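Local coordinates for protein lectin (Lotus tetragonolobus, PDB 2EIG) that probably binds L-fucosyl-containing carbohydrates as a calcium- and manganese-containing legume lectin of the seed, at residues T6-D11 / A20-D25; S13-G18 / L44-V49; G26-P31 / H216-W221. All coordinates share one frame; numbering follows the deposited sequence.

Contact 1 (T6-D11 / A20-D25); sequences TRFKDD and AKIWTD. With NAG (2-acetamido-2-deoxy-beta-D-glucopyranose), chain E.
Phe8 and Ile22 meet where the loop after the short strand 2-5 passes over the hairpin strand 21-23 at the surface of the legume lectin β-sandwich. The first shell is the Ile22 side chain: CD1 lies 3.4 Å from CB of Phe8, CG2 lies 3.5 Å from the carbonyl O of Phe8, and CG1 approaches Asp10 N at 4.1 Å. A chi2 of -51° folds CD1 back from the extended form, which brings that methyl to Phe8 CB, at the root of the ring. The Phe8 ring itself leads away, packing on Leu14, Leu28, Ile218 and Trp221, while Phe16 backs Ile22.

Farther along, the extended Arg7 chain carries its guanidinium to the turn, with Arg7 NH1 3.6 Å from Asp25 C. The O of that carbonyl lies in the guanidinium plane. No hydrogen bond joins 6-11 to 20-25, and NH1 of Arg7 stays 5.6 Å from OD1 of Asp25, so any charge attraction there is probably modest. An inverse gamma turn centred on Asp10 bends the loop where it meets Ile22 CG1. Asn4 and Thr6 fit an N-glycosylation sequon, consistent with a linked sugar; CG2 of Thr6 rests 3.7 Å from NAG O5.

Contact 2 (S13-G18 / L44-V49); sequences SLIFQG and LYATPV
An edge-strand pairing of the seven-stranded antiparallel sheet of the legume lectin sandwich brings Ile15 against Leu44: strand 14-18 is the outermost strand of that sheet within this chain and binds along 39-50. Ile15 and Leu44 form a hydrogen-bonded antiparallel pair, with Ile15 N 2.8 Å from Leu44 O and Leu44 N 2.8 Å from Ile15 O; both bonds lie in the plane of the accepting carbonyl and are nearly straight, the first at 166° at the hydrogen. Leu44 O has a further neighbour in Leu14 CA, 3.1 Å away, a CA-H...O contact.

At the next step Ala46 N reaches Ser13 O at 2.8 Å, but with a more bent 146°, as 44-49 leaves regular strand geometry. Ser13 O also accepts from a bridging water 3.0 Å away, which bonds to Thr47 OG1 as well and ties the segment after strand residues 44-45 to the start of the edge strand.

The side chains separate by face. Ile15 and Leu44 share one face, where Ile15 CG1 packs on Ala46 CB at 3.7 Å. Leu14 and Tyr45 form a non-hydrogen-bonded pair whose side chains diverge, and Leu14 packs on Tyr5 and Trp221 of the other sheet. With CG anti to the backbone N (chi1 -176°), the Tyr45 ring comes beside Ser13, its CD1 3.7 Å from Ser13 O; Phe3 stacks on the ring. Leu14 CD2 sits near the plane of the Tyr45 ring, at its edge, 4.2 Å from Tyr45 CD1.

Contact 3 (G26-P31 / H216-W221); sequences GRLAMP and HDIYSW
Arg27 grips Asp217 and Tyr219, two residues apart on the facing strand, with different parts of one guanidinium. Arg27 NH1 bonds to Asp217 OD1 at 2.8 Å in a salt bridge. The oxygen lies close to the guanidinium plane, yet the donor meets it 49° above the carboxylate plane. Tyr219 approaches a face of the same guanidinium with the edge of its ring: CE2 sits 3.4 Å above the plane, toward the rim, and the two planes stand 78° apart. Arg27 chi1 of 90° sets CG between the backbone N and the carbonyl carbon, and the chain bends at chi3, carrying NE over Asp217 CB while the aliphatic part runs beside Tyr219. Asp217 OD1 has a second charged partner in Arg215, which probably favours the ionised carboxylate.

Strand 27-29 is here added antiparallel to 214-226 in the larger sheet of the legume lectin sandwich. Leu28 and Ile218 form a hydrogen-bonded pair, Leu28 N lying 2.7 Å from Ile218 O and Ile218 N 2.8 Å from Leu28 O. Their side chains run together on the face packed toward the second sheet, where Leu28 CD2 lies 3.7 Å from Ile218 CD1. Ile218 CD1 also meets Met30 SD at 3.6 Å, and Phe204 of strand 199-208 touches both residues. The Met30-Pro31 peptide is cis. Met30 binds His216 twice, through Met30 N to His216 O at 2.9 Å and through His216 ND1 to Met30 O in the imidazole plane, where the 2.5 Å length is doubtful in detail. A carbonyl acceptor is consistent with a proton on ND1; with Glu214 OE2 at NE2, the ring may carry both protons and a positive charge. Tyr219 and Ser220 form a classic β bulge facing Ser67, and a water bridges Gly26 O and Tyr219 O.

Overall arrangement
Contacts 1 and 3 lie closest, their centres about 7 Å apart: strands 21-23 and 27-29 are hairpin neighbours, and Phe8 N lies 2.7 Å from Gly26 O, a probable hydrogen bond holding the loop to the turn. Contact 2 belongs to the opposing sheet, about 13 Å from contact 1 and 14 Å from contact 3 between centres. Packing across the sandwich joins it to both: Phe16 CZ lies 3.5 Å from Ile22 CD1, and Leu14 CD2 lies 3.6 Å from Trp221 CZ3. The glycan touches contact 1 at Thr6 and stands about 13 Å from the Tyr45 side chain, whereas the His216 side chain in contact 3 is about 10 Å from the calcium ion.

Contact 1 (T6-D11 / A20-D25)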
# COMPACT_ATOMS: atom_id res chain seq x y z
N THR A 6 27.81 -11.05 11.80
CA THR A 6 27.86 -12.33 11.10
C THR A 6 27.78 -13.39 12.17
O THR A 6 27.34 -14.52 11.91
CB THR A 6 29.16 -12.45 10.32
OG1 THR A 6 30.24 -12.14 11.20
CG2 THR A 6 29.18 -11.46 9.18
N ARG A 7 28.23 -13.02 13.36
CA ARG A 7 27.88 -13.71 14.60
C ARG A 7 27.90 -12.71 15.76
O ARG A 7 28.33 -11.53 15.61
CB ARG A 7 28.81 -14.88 14.90
CG ARG A 7 30.26 -14.52 15.18
CD ARG A 7 30.95 -15.87 15.43
NE ARG A 7 32.33 -15.81 15.93
CZ ARG A 7 32.88 -16.76 16.71
NH1 ARG A 7 32.17 -17.81 17.12
NH2 ARG A 7 34.15 -16.64 17.10
N PHE A 8 27.46 -13.17 16.91
CA PHE A 8 27.36 -12.25 18.03
C PHE A 8 28.50 -12.33 19.01
O PHE A 8 28.85 -13.40 19.51
CB PHE A 8 26.00 -12.36 18.70
CG PHE A 8 24.86 -12.14 17.75
CD1 PHE A 8 24.32 -13.19 17.02
CD2 PHE A 8 24.34 -10.85 17.54
CE1 PHE A 8 23.27 -12.97 16.13
CE2 PHE A 8 23.30 -10.63 16.65
CZ PHE A 8 22.77 -11.70 15.96
N LYS A 9 29.09 -11.18 19.26
CA LYS A 9 30.14 -11.09 20.26
C LYS A 9 29.62 -10.28 21.42
O LYS A 9 28.81 -9.35 21.28
CB LYS A 9 31.41 -10.45 19.70
CG LYS A 9 31.44 -10.33 18.20
CD LYS A 9 32.85 -10.08 17.69
CE LYS A 9 33.71 -11.32 17.93
NZ LYS A 9 33.27 -12.48 17.10
N ASP A 10 30.10 -10.67 22.59
CA ASP A 10 29.75 -10.02 23.83
C ASP A 10 30.48 -8.65 23.95
O ASP A 10 31.37 -8.48 24.79
CB ASP A 10 30.20 -10.98 24.94
CG ASP A 10 29.63 -10.63 26.24
OD1 ASP A 10 29.00 -9.54 26.33
OD2 ASP A 10 29.78 -11.44 27.17
N ASP A 11 30.09 -7.68 23.12
CA ASP A 11 30.99 -6.57 22.83
C ASP A 11 30.37 -5.21 23.17
O ASP A 11 30.85 -4.16 22.70
CB ASP A 11 31.53 -6.64 21.38
CG ASP A 11 30.42 -6.56 20.33
OD1 ASP A 11 30.68 -6.86 19.13
OD2 ASP A 11 29.27 -6.22 20.72
N ALA A 20 17.98 -13.47 27.48
CA ALA A 20 18.79 -13.38 26.27
C ALA A 20 20.28 -13.38 26.62
O ALA A 20 20.70 -12.61 27.47
CB ALA A 20 18.44 -12.13 25.46
N LYS A 21 21.08 -14.15 25.89
CA LYS A 21 22.54 -14.30 26.18
C LYS A 21 23.25 -14.67 24.91
O LYS A 21 22.66 -15.33 24.04
CB LYS A 21 22.81 -15.40 27.22
CG LYS A 21 22.03 -15.33 28.55
CD LYS A 21 22.55 -14.21 29.42
CE LYS A 21 21.79 -14.06 30.71
NZ LYS A 21 22.32 -12.80 31.28
N ILE A 22 24.51 -14.24 24.77
CA ILE A 22 25.37 -14.84 23.73
C ILE A 22 25.58 -16.29 24.19
O ILE A 22 25.87 -16.51 25.37
CB ILE A 22 26.74 -14.09 23.54
CG1 ILE A 22 26.53 -12.60 23.23
CG2 ILE A 22 27.58 -14.75 22.43
CD1 ILE A 22 25.57 -12.33 22.09
N TRP A 23 25.36 -17.27 23.31
CA TRP A 23 25.53 -18.70 23.64
C TRP A 23 26.58 -19.32 22.69
O TRP A 23 27.25 -18.59 21.96
CB TRP A 23 24.17 -19.45 23.75
CG TRP A 23 23.91 -20.80 23.02
CD1 TRP A 23 23.96 -21.03 21.66
CD2 TRP A 23 23.45 -22.05 23.61
NE1 TRP A 23 23.60 -22.34 21.36
CE2 TRP A 23 23.29 -22.99 22.53
CE3 TRP A 23 23.18 -22.46 24.92
CZ2 TRP A 23 22.89 -24.32 22.74
CZ3 TRP A 23 22.78 -23.80 25.12
CH2 TRP A 23 22.63 -24.70 24.04
N THR A 24 26.76 -20.64 22.76
CA THR A 24 27.81 -21.32 21.97
C THR A 24 27.91 -20.86 20.52
O THR A 24 26.89 -20.63 19.84
CB THR A 24 27.58 -22.84 21.90
OG1 THR A 24 26.83 -23.28 23.04
CG2 THR A 24 28.93 -23.58 21.80
N ASP A 25 29.16 -20.73 20.06
CA ASP A 25 29.48 -20.47 18.65
C ASP A 25 28.98 -19.10 18.20
O ASP A 25 28.52 -18.98 17.06
CB ASP A 25 28.82 -21.51 17.71
CG ASP A 25 29.40 -22.91 17.82
OD1 ASP A 25 30.51 -23.05 18.36
OD2 ASP A 25 28.72 -23.86 17.33
C1 NAG E . 28.03 -8.63 6.55
C2 NAG E . 27.57 -8.15 5.17
C3 NAG E . 28.14 -8.93 3.96
C4 NAG E . 29.44 -9.74 4.19
C5 NAG E . 29.69 -10.09 5.66
C6 NAG E . 31.16 -10.39 5.94
C7 NAG E . 25.36 -7.24 4.73
C8 NAG E . 23.96 -7.63 4.36
N2 NAG E . 26.13 -8.24 5.15
O3 NAG E . 28.31 -8.03 2.87
O4 NAG E . 29.38 -10.92 3.43
O5 NAG E . 29.39 -8.98 6.48
O6 NAG E . 31.85 -9.18 6.15
O7 NAG E . 25.75 -6.06 4.65

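Contact 2 (S13-G18 / L44-V49)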
# COMPACT_ATOMS: atom_id res chain seq x y z
N SER A 13 27.75 -3.86 22.08
CA SER A 13 26.96 -3.28 21.00
C SER A 13 25.44 -3.57 21.22
O SER A 13 24.62 -2.85 20.74
CB SER A 13 27.42 -3.82 19.64
OG SER A 13 27.11 -5.21 19.53
N LEU A 14 25.11 -4.64 21.94
CA LEU A 14 23.70 -4.96 22.25
C LEU A 14 23.37 -4.83 23.73
O LEU A 14 24.26 -4.85 24.59
CB LEU A 14 23.31 -6.39 21.76
CG LEU A 14 23.50 -6.79 20.29
CD1 LEU A 14 23.06 -8.29 20.07
CD2 LEU A 14 22.71 -5.88 19.34
N ILE A 15 22.07 -4.71 24.02
CA ILE A 15 21.53 -4.76 25.36
C ILE A 15 20.76 -6.07 25.47
O ILE A 15 19.92 -6.39 24.61
CB ILE A 15 20.58 -3.58 25.66
CG1 ILE A 15 21.33 -2.22 25.58
CG2 ILE A 15 19.89 -3.78 27.03
CD1 ILE A 15 20.37 -1.01 25.47
N PHE A 16 21.09 -6.85 26.48
CA PHE A 16 20.39 -8.09 26.74
C PHE A 16 19.56 -7.96 27.99
O PHE A 16 20.04 -7.43 28.99
CB PHE A 16 21.39 -9.21 26.94
CG PHE A 16 22.32 -9.35 25.84
CD1 PHE A 16 22.05 -10.22 24.80
CD2 PHE A 16 23.52 -8.62 25.82
CE1 PHE A 16 22.92 -10.34 23.75
CE2 PHE A 16 24.41 -8.75 24.78
CZ PHE A 16 24.11 -9.62 23.74
N GLN A 17 18.30 -8.41 27.91
CA GLN A 17 17.36 -8.32 29.01
C GLN A 17 16.73 -9.67 29.13
O GLN A 17 16.61 -10.39 28.14
CB GLN A 17 16.28 -7.25 28.78
CG GLN A 17 16.88 -5.92 28.24
CD GLN A 17 15.89 -4.79 28.30
OE1 GLN A 17 16.21 -3.62 27.99
NE2 GLN A 17 14.67 -5.11 28.70
N GLY A 18 16.41 -10.02 30.36
CA GLY A 18 15.87 -11.31 30.71
C GLY A 18 16.83 -12.43 30.34
O GLY A 18 18.04 -12.39 30.64
N LEU A 44 18.53 -6.03 22.20
CA LEU A 44 18.32 -4.79 21.45
C LEU A 44 19.65 -4.28 20.96
O LEU A 44 20.66 -4.38 21.67
CB LEU A 44 17.71 -3.72 22.36
CG LEU A 44 16.44 -4.15 23.12
CD1 LEU A 44 15.91 -2.94 23.85
CD2 LEU A 44 15.37 -4.71 22.18
N TYR A 45 19.66 -3.68 19.78
CA TYR A 45 20.79 -2.87 19.42
C TYR A 45 20.94 -1.79 20.53
O TYR A 45 19.96 -1.19 20.96
CB TYR A 45 20.63 -2.26 18.04
CG TYR A 45 21.83 -1.47 17.59
CD1 TYR A 45 23.10 -2.07 17.50
CD2 TYR A 45 21.69 -0.12 17.23
CE1 TYR A 45 24.20 -1.34 17.07
CE2 TYR A 45 22.80 0.63 16.80
CZ TYR A 45 24.03 0.01 16.74
OH TYR A 45 25.11 0.71 16.31
N ALA A 46 22.18 -1.56 20.98
CA ALA A 46 22.35 -0.69 22.15
C ALA A 46 22.34 0.82 21.91
O ALA A 46 22.59 1.59 22.83
CB ALA A 46 23.60 -1.11 22.93
N THR A 47 22.06 1.27 20.69
CA THR A 47 22.02 2.70 20.41
C THR A 47 20.66 3.04 19.92
O THR A 47 20.11 2.29 19.09
CB THR A 47 23.08 3.11 19.33
OG1 THR A 47 24.32 2.43 19.59
CG2 THR A 47 23.31 4.66 19.27
N PRO A 48 20.10 4.19 20.35
CA PRO A 48 18.76 4.51 19.84
C PRO A 48 18.83 4.58 18.33
O PRO A 48 19.86 4.97 17.76
CB PRO A 48 18.49 5.91 20.42
CG PRO A 48 19.31 5.97 21.64
CD PRO A 48 20.58 5.24 21.28
N VAL A 49 17.76 4.15 17.67
CA VAL A 49 17.69 4.32 16.21
C VAL A 49 16.74 5.50 15.92
O VAL A 49 15.61 5.48 16.35
CB VAL A 49 17.23 3.02 15.46
CG1 VAL A 49 17.32 3.21 13.93
CG2 VAL A 49 18.11 1.80 15.87
O HOH W 1 25.31 0.01 20.23

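Contact 3 (G26-P31 / H216-W221)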
# COMPACT_ATOMS: atom_id res chain seq x y z
N GLY A 26 29.03 -18.11 19.09
CA GLY A 26 28.61 -16.75 18.76
C GLY A 26 27.13 -16.57 18.39
O GLY A 26 26.80 -15.71 17.59
N ARG A 27 26.24 -17.39 18.95
CA ARG A 27 24.83 -17.24 18.57
C ARG A 27 24.04 -16.49 19.64
O ARG A 27 24.44 -16.44 20.79
CB ARG A 27 24.22 -18.57 18.06
CG ARG A 27 23.59 -19.49 19.03
CD ARG A 27 23.72 -20.92 18.45
NE ARG A 27 22.50 -21.75 18.56
CZ ARG A 27 22.30 -22.91 17.90
NH1 ARG A 27 21.15 -23.58 18.06
NH2 ARG A 27 23.23 -23.39 17.07
N LEU A 28 22.97 -15.82 19.22
CA LEU A 28 22.14 -15.09 20.14
C LEU A 28 20.96 -15.98 20.58
O LEU A 28 20.06 -16.28 19.80
CB LEU A 28 21.67 -13.77 19.50
CG LEU A 28 20.58 -13.02 20.30
CD1 LEU A 28 20.96 -12.74 21.79
CD2 LEU A 28 20.29 -11.73 19.53
N ALA A 29 20.99 -16.40 21.84
CA ALA A 29 20.01 -17.36 22.32
C ALA A 29 18.92 -16.67 23.14
O ALA A 29 19.20 -15.91 24.07
CB ALA A 29 20.64 -18.43 23.09
N MET A 30 17.68 -16.96 22.78
CA MET A 30 16.55 -16.25 23.37
C MET A 30 15.45 -17.29 23.49
O MET A 30 14.61 -17.38 22.62
CB MET A 30 16.10 -15.11 22.43
CG MET A 30 17.19 -14.05 22.18
SD MET A 30 16.57 -12.81 21.07
CE MET A 30 15.47 -11.89 22.20
N PRO A 31 15.44 -18.05 24.58
CA PRO A 31 16.36 -17.86 25.72
C PRO A 31 17.61 -18.72 25.66
O PRO A 31 17.72 -19.68 24.88
CB PRO A 31 15.52 -18.34 26.91
CG PRO A 31 14.79 -19.53 26.33
CD PRO A 31 14.54 -19.20 24.81
N HIS A 216 15.04 -20.14 20.45
CA HIS A 216 15.10 -19.18 19.33
C HIS A 216 16.51 -18.68 19.32
O HIS A 216 16.91 -17.94 20.19
CB HIS A 216 14.15 -17.99 19.52
CG HIS A 216 12.84 -18.38 20.10
ND1 HIS A 216 12.59 -18.33 21.45
CD2 HIS A 216 11.70 -18.87 19.53
CE1 HIS A 216 11.36 -18.74 21.69
NE2 HIS A 216 10.79 -19.05 20.55
N ASP A 217 17.28 -19.14 18.35
CA ASP A 217 18.70 -18.86 18.30
C ASP A 217 18.89 -18.18 17.01
O ASP A 217 18.54 -18.71 15.94
CB ASP A 217 19.51 -20.14 18.29
CG ASP A 217 19.31 -20.94 19.52
OD1 ASP A 217 19.12 -22.17 19.38
OD2 ASP A 217 19.32 -20.35 20.62
N ILE A 218 19.47 -17.00 17.16
CA ILE A 218 19.74 -16.10 16.08
C ILE A 218 21.21 -16.17 15.82
O ILE A 218 22.03 -16.04 16.74
CB ILE A 218 19.36 -14.65 16.50
CG1 ILE A 218 17.88 -14.59 16.95
CG2 ILE A 218 19.61 -13.66 15.34
CD1 ILE A 218 17.51 -13.24 17.57
N TYR A 219 21.55 -16.31 14.54
CA TYR A 219 22.89 -16.56 14.11
C TYR A 219 23.62 -15.33 13.59
O TYR A 219 24.85 -15.28 13.62
CB TYR A 219 22.88 -17.61 13.03
CG TYR A 219 22.20 -18.87 13.51
CD1 TYR A 219 21.20 -19.43 12.77
CD2 TYR A 219 22.55 -19.46 14.74
CE1 TYR A 219 20.55 -20.58 13.20
CE2 TYR A 219 21.91 -20.60 15.20
CZ TYR A 219 20.92 -21.15 14.42
OH TYR A 219 20.30 -22.29 14.84
N SER A 220 22.85 -14.39 13.05
CA SER A 220 23.41 -13.25 12.34
C SER A 220 22.36 -12.17 12.24
O SER A 220 21.16 -12.45 12.34
CB SER A 220 23.92 -13.64 10.91
OG SER A 220 22.88 -13.85 9.96
N TRP A 221 22.80 -10.95 12.02
CA TRP A 221 21.84 -9.85 11.97
C TRP A 221 22.54 -8.65 11.40
O TRP A 221 23.60 -8.26 11.89
CB TRP A 221 21.29 -9.56 13.38
CG TRP A 221 20.27 -8.43 13.48
CD1 TRP A 221 19.32 -8.08 12.56
CD2 TRP A 221 20.07 -7.59 14.61
NE1 TRP A 221 18.57 -7.02 13.03
CE2 TRP A 221 18.99 -6.73 14.32
CE3 TRP A 221 20.69 -7.49 15.89
CZ2 TRP A 221 18.53 -5.76 15.23
CZ3 TRP A 221 20.24 -6.53 16.78
CH2 TRP A 221 19.16 -5.68 16.44
O HOH W 2 26.09 -17.07 14.98
O HOH W 3 17.10 -20.26 22.43